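Local structure of S-M checkpoint control protein rad4 (Schizosaccharomyces pombe, 4BU0) at residues V107-I112 and H141-T146; P133-D138 and E153-W158. The protein acts as a phosphorylation-dependent adaptor needed for DNA replication and for the checkpoint that couples S phase to mitosis, binding phosphorylated Crb2 through its two N-terminal BRCT domains. All blocks are in the same frame, centred on the assembly; numbering follows the deposited sequence.

Contact 1. Residues V107-I112 and H141-T146; sequences VCLTNI and HLIAGT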
# COMPACT_ATOMS: atom_id res chain seq x y z
N VAL A 107 8.96 -0.10 -7.69
CA VAL A 107 10.24 -0.38 -7.08
C VAL A 107 11.32 -0.64 -8.13
O VAL A 107 11.13 -1.47 -9.02
CB VAL A 107 10.13 -1.59 -6.13
CG1 VAL A 107 11.46 -1.85 -5.42
CG2 VAL A 107 9.02 -1.39 -5.09
N CYS A 108 12.45 0.04 -7.96
CA CYS A 108 13.63 -0.09 -8.82
C CYS A 108 14.76 -0.56 -7.92
O CYS A 108 14.72 -0.32 -6.71
CB CYS A 108 13.92 1.27 -9.44
SG CYS A 108 15.23 1.29 -10.69
N LEU A 109 15.76 -1.25 -8.50
CA LEU A 109 16.93 -1.75 -7.77
C LEU A 109 18.23 -1.18 -8.30
O LEU A 109 18.31 -0.89 -9.50
CB LEU A 109 16.99 -3.31 -7.94
CG LEU A 109 15.72 -4.09 -7.67
CD1 LEU A 109 15.97 -5.61 -7.77
CD2 LEU A 109 15.17 -3.80 -6.27
N THR A 110 19.26 -1.06 -7.46
CA THR A 110 20.59 -0.71 -7.96
C THR A 110 21.65 -1.37 -7.13
O THR A 110 21.51 -1.50 -5.91
CB THR A 110 20.83 0.82 -8.04
OG1 THR A 110 22.07 1.09 -8.72
CG2 THR A 110 20.84 1.52 -6.69
N ASN A 111 22.73 -1.84 -7.80
CA ASN A 111 23.92 -2.36 -7.09
C ASN A 111 23.62 -3.57 -6.22
O ASN A 111 24.07 -3.63 -5.06
CB ASN A 111 24.57 -1.24 -6.24
CG ASN A 111 25.04 -0.03 -7.02
OD1 ASN A 111 25.35 -0.12 -8.21
ND2 ASN A 111 25.04 1.13 -6.37
N ILE A 112 22.84 -4.49 -6.75
CA ILE A 112 22.51 -5.74 -6.07
C ILE A 112 22.86 -6.86 -7.03
O ILE A 112 22.46 -6.82 -8.19
CB ILE A 112 21.02 -5.80 -5.60
CG1 ILE A 112 20.70 -4.64 -4.64
CG2 ILE A 112 20.70 -7.17 -4.95
CD1 ILE A 112 19.19 -4.39 -4.49
N HIS A 141 10.32 3.77 -4.83
CA HIS A 141 11.40 3.28 -3.98
C HIS A 141 12.50 2.73 -4.80
O HIS A 141 12.25 1.89 -5.65
CB HIS A 141 10.92 2.15 -3.03
CG HIS A 141 9.80 2.55 -2.11
ND1 HIS A 141 8.48 2.64 -2.56
CD2 HIS A 141 9.85 2.93 -0.81
CE1 HIS A 141 7.77 3.04 -1.50
NE2 HIS A 141 8.55 3.23 -0.43
N LEU A 142 13.72 3.19 -4.52
CA LEU A 142 14.91 2.58 -5.10
C LEU A 142 15.59 1.77 -4.01
O LEU A 142 16.01 2.36 -3.02
CB LEU A 142 15.86 3.69 -5.63
CG LEU A 142 17.21 3.15 -6.12
CD1 LEU A 142 17.06 2.29 -7.34
CD2 LEU A 142 18.19 4.31 -6.39
N ILE A 143 15.67 0.44 -4.17
CA ILE A 143 16.38 -0.39 -3.19
C ILE A 143 17.82 -0.45 -3.66
O ILE A 143 18.08 -0.92 -4.78
CB ILE A 143 15.75 -1.79 -3.09
CG1 ILE A 143 14.27 -1.70 -2.63
CG2 ILE A 143 16.60 -2.64 -2.12
CD1 ILE A 143 13.55 -3.05 -2.71
N ALA A 144 18.74 0.02 -2.82
CA ALA A 144 20.14 0.14 -3.22
C ALA A 144 21.04 -0.74 -2.39
O ALA A 144 20.85 -0.82 -1.18
CB ALA A 144 20.58 1.59 -3.07
N GLY A 145 21.97 -1.43 -3.05
CA GLY A 145 22.96 -2.24 -2.34
C GLY A 145 24.07 -1.36 -1.78
O GLY A 145 24.65 -1.69 -0.74
N THR A 146 24.38 -0.25 -2.48
CA THR A 146 25.39 0.74 -2.08
C THR A 146 24.92 2.12 -2.48
O THR A 146 24.14 2.24 -3.42
CB THR A 146 26.78 0.46 -2.71
OG1 THR A 146 26.68 0.50 -4.13
CG2 THR A 146 27.41 -0.85 -2.23

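Contact 2. Residues P133-D138 and E153-W158; sequences PDLTRD and EYALKW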
# COMPACT_ATOMS: atom_id res chain seq x y z
N PRO A 133 12.68 -1.92 -14.10
CA PRO A 133 14.09 -2.18 -14.42
C PRO A 133 14.89 -0.87 -14.56
O PRO A 133 16.04 -0.79 -14.14
CB PRO A 133 14.00 -2.90 -15.77
CG PRO A 133 12.64 -3.52 -15.77
CD PRO A 133 11.77 -2.49 -15.11
N ASP A 134 14.25 0.17 -15.15
CA ASP A 134 14.87 1.49 -15.33
C ASP A 134 14.36 2.44 -14.28
O ASP A 134 13.19 2.32 -13.86
CB ASP A 134 14.49 2.06 -16.71
CG ASP A 134 14.81 1.14 -17.88
OD1 ASP A 134 15.88 0.51 -17.86
OD2 ASP A 134 14.00 1.09 -18.83
N LEU A 135 15.19 3.40 -13.87
CA LEU A 135 14.73 4.42 -12.92
C LEU A 135 14.10 5.56 -13.70
O LEU A 135 14.72 6.10 -14.62
CB LEU A 135 15.89 4.94 -12.06
CG LEU A 135 15.48 5.90 -10.96
CD1 LEU A 135 14.80 5.18 -9.78
CD2 LEU A 135 16.68 6.63 -10.42
N THR A 136 12.87 5.89 -13.34
CA THR A 136 12.12 7.02 -13.89
C THR A 136 11.58 7.83 -12.74
O THR A 136 11.58 7.38 -11.58
CB THR A 136 11.01 6.58 -14.84
OG1 THR A 136 10.14 5.73 -14.11
CG2 THR A 136 11.52 5.85 -16.08
N ARG A 137 11.10 9.05 -13.05
CA ARG A 137 10.66 9.97 -12.01
C ARG A 137 9.44 9.46 -11.22
O ARG A 137 9.20 9.98 -10.14
CB ARG A 137 10.40 11.41 -12.56
CG ARG A 137 9.52 11.50 -13.78
CD ARG A 137 9.70 12.87 -14.44
NE ARG A 137 8.71 13.09 -15.50
CZ ARG A 137 7.53 13.66 -15.32
NH1 ARG A 137 7.16 14.09 -14.12
NH2 ARG A 137 6.70 13.81 -16.35
N ASP A 138 8.72 8.46 -11.73
CA ASP A 138 7.54 7.95 -11.03
C ASP A 138 7.87 6.73 -10.16
O ASP A 138 6.96 6.17 -9.52
CB ASP A 138 6.41 7.65 -12.00
CG ASP A 138 6.68 6.58 -13.01
OD1 ASP A 138 7.85 6.36 -13.33
OD2 ASP A 138 5.71 6.01 -13.55
N GLU A 153 22.32 8.51 -7.87
CA GLU A 153 22.43 9.96 -8.00
C GLU A 153 21.13 10.57 -8.53
O GLU A 153 20.70 11.63 -8.06
CB GLU A 153 23.63 10.35 -8.89
CG GLU A 153 24.97 9.93 -8.29
CD GLU A 153 25.39 10.56 -6.97
OE1 GLU A 153 24.88 11.65 -6.63
OE2 GLU A 153 26.26 9.96 -6.29
N TYR A 154 20.48 9.89 -9.51
CA TYR A 154 19.25 10.46 -10.03
C TYR A 154 18.10 10.35 -9.04
O TYR A 154 17.23 11.22 -9.00
CB TYR A 154 18.87 9.86 -11.40
CG TYR A 154 18.95 10.94 -12.46
CD1 TYR A 154 20.14 11.65 -12.68
CD2 TYR A 154 17.83 11.30 -13.20
CE1 TYR A 154 20.20 12.69 -13.61
CE2 TYR A 154 17.88 12.34 -14.13
CZ TYR A 154 19.07 13.03 -14.33
OH TYR A 154 19.11 14.05 -15.25
N ALA A 155 18.08 9.29 -8.20
CA ALA A 155 17.02 9.22 -7.19
C ALA A 155 17.17 10.38 -6.21
O ALA A 155 16.16 10.93 -5.76
CB ALA A 155 17.11 7.89 -6.45
N LEU A 156 18.41 10.75 -5.86
CA LEU A 156 18.58 11.88 -4.94
C LEU A 156 18.05 13.17 -5.60
O LEU A 156 17.30 13.91 -4.97
CB LEU A 156 20.04 12.07 -4.53
CG LEU A 156 20.69 11.01 -3.66
CD1 LEU A 156 22.07 11.47 -3.22
CD2 LEU A 156 19.86 10.71 -2.41
N LYS A 157 18.35 13.37 -6.89
CA LYS A 157 17.88 14.54 -7.63
C LYS A 157 16.33 14.61 -7.74
O LYS A 157 15.74 15.69 -7.60
CB LYS A 157 18.53 14.49 -9.03
CG LYS A 157 18.22 15.67 -9.90
CD LYS A 157 18.94 15.49 -11.20
CE LYS A 157 18.58 16.60 -12.13
NZ LYS A 157 19.74 16.99 -12.96
N TRP A 158 15.68 13.47 -8.00
CA TRP A 158 14.23 13.39 -8.17
C TRP A 158 13.48 13.23 -6.83
O TRP A 158 12.26 13.05 -6.83
CB TRP A 158 13.86 12.20 -9.08
CG TRP A 158 14.04 12.45 -10.55
CD1 TRP A 158 13.99 13.65 -11.20
CD2 TRP A 158 14.24 11.45 -11.57
NE1 TRP A 158 14.13 13.46 -12.55
CE2 TRP A 158 14.30 12.13 -12.81
CE3 TRP A 158 14.41 10.06 -11.55
CZ2 TRP A 158 14.50 11.46 -14.02
CZ3 TRP A 158 14.66 9.39 -12.75
CH2 TRP A 158 14.65 10.08 -13.97
O HOH W 1 10.22 12.30 -8.73

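Contact 1. Residues V107-I112 and H141-T146
V107 and L109 pack on I143, on the face of the parallel sheet covered by helix 116-126. I143 turns CG1 anti to its carbonyl carbon (chi1 -61°), and I143 CD1 lies 3.6 Å from V107 CG1. L109 lies beside I143 and points the same way, with CD2 3.8 Å from I143 CB; I112 CD1 adds itself at I143 CG2. On the other face, which meets helix 150-157, L142 CD1 reaches C108 CB at 3.9 Å. T110 sets OG1 anti to its backbone N (chi1 -172°), so CG2 takes the crowded position, 3.6 Å from A144 CB, while OG1 bonds the phosphorylated side chain of the bound Crb2 peptide. Four backbone bonds join the strands, the last from G145 N to T110 O at 2.9 Å. Beyond it N111 crosses T146 at about a right angle; its ND2 gives a hydrogen bond to T146 O at 3.3 Å from 49° above the carbonyl plane, and another to S148 O. An alanine at N111 would probably leave T146 O and S148 O without this donor and T146 freer to shift. An apolar, evenly bonded strand pair ends in polar groups, T110 OG1 and N111 N, that bind the phosphorylated side chain.

Contact 2. Residues P133-D138 and E153-W158
W158, at the end of segment 153-158, lays its indole against the backbone of T136 and R137. W158 CB sits 3.5 Å from Y154 O, the carbonyl that accepts the W158 backbone N-H. CG stands anti to the carbonyl carbon (chi1 -79°), and from it the ring system runs out toward the 133-138 loop. The five-membered ring meets R137 first: R137 CB lies 4.0 Å from the centroid of that ring in W158, 14° off the normal, a CH-pi contact over the face. Further out, W158 CE3 comes to 3.8 Å from R137 N, which lies over the same face. W158 CZ3, near the tip, has the closest approach, 3.5 Å from T136 C, and also touches L135 CG, while L135 O lies at the ring edge near its plane. CH2 rests by R137 N and T136 CA. The opposite face of the indole takes Y154 CD2, 3.3 Å above the plane of the W158 ring and offset toward the rim; W158 CZ2 in turn lies at the edge of the Y154 ring, in its plane. In this BRCT domain, a four-stranded parallel sheet of order 2-1-3-4 flanked by helices, the contact joins the loop between strands 130-131 and 141-144 to the helix following strand 141-144. L135 slides past W158 in the opposite direction and pushes CD2 to 3.7 Å from A155 N and up to Y154 CB. R137 places CG between its backbone N and carbonyl carbon (chi1 51°), and the extended chain beyond takes NE to a salt bridge with an acidic side chain of the bound peptide. One water donates to both R137 O and W158 O, each at 2.9 Å.

Both contacts belong to the second BRCT domain, their centres about 11 Å apart. Contact 1 is largely buried and pairs two neighbouring central strands of the sheet; contact 2 is partly buried and ties a loop to a helix. Regular backbone hydrogen bonds run across the first, whereas the second has no direct one, relying on an aromatic ring, aliphatic carbons and a bridging water. They meet where L142 CD2 packs on A155 CB, 3.7 Å apart, and where C108 SG lies against the backbone at L135. K151 of helix 150-157 bonds L109 O and P133 O, and both contacts reach the bound peptide, the strand end at its phosphorylated side chain, the loop at its backbone.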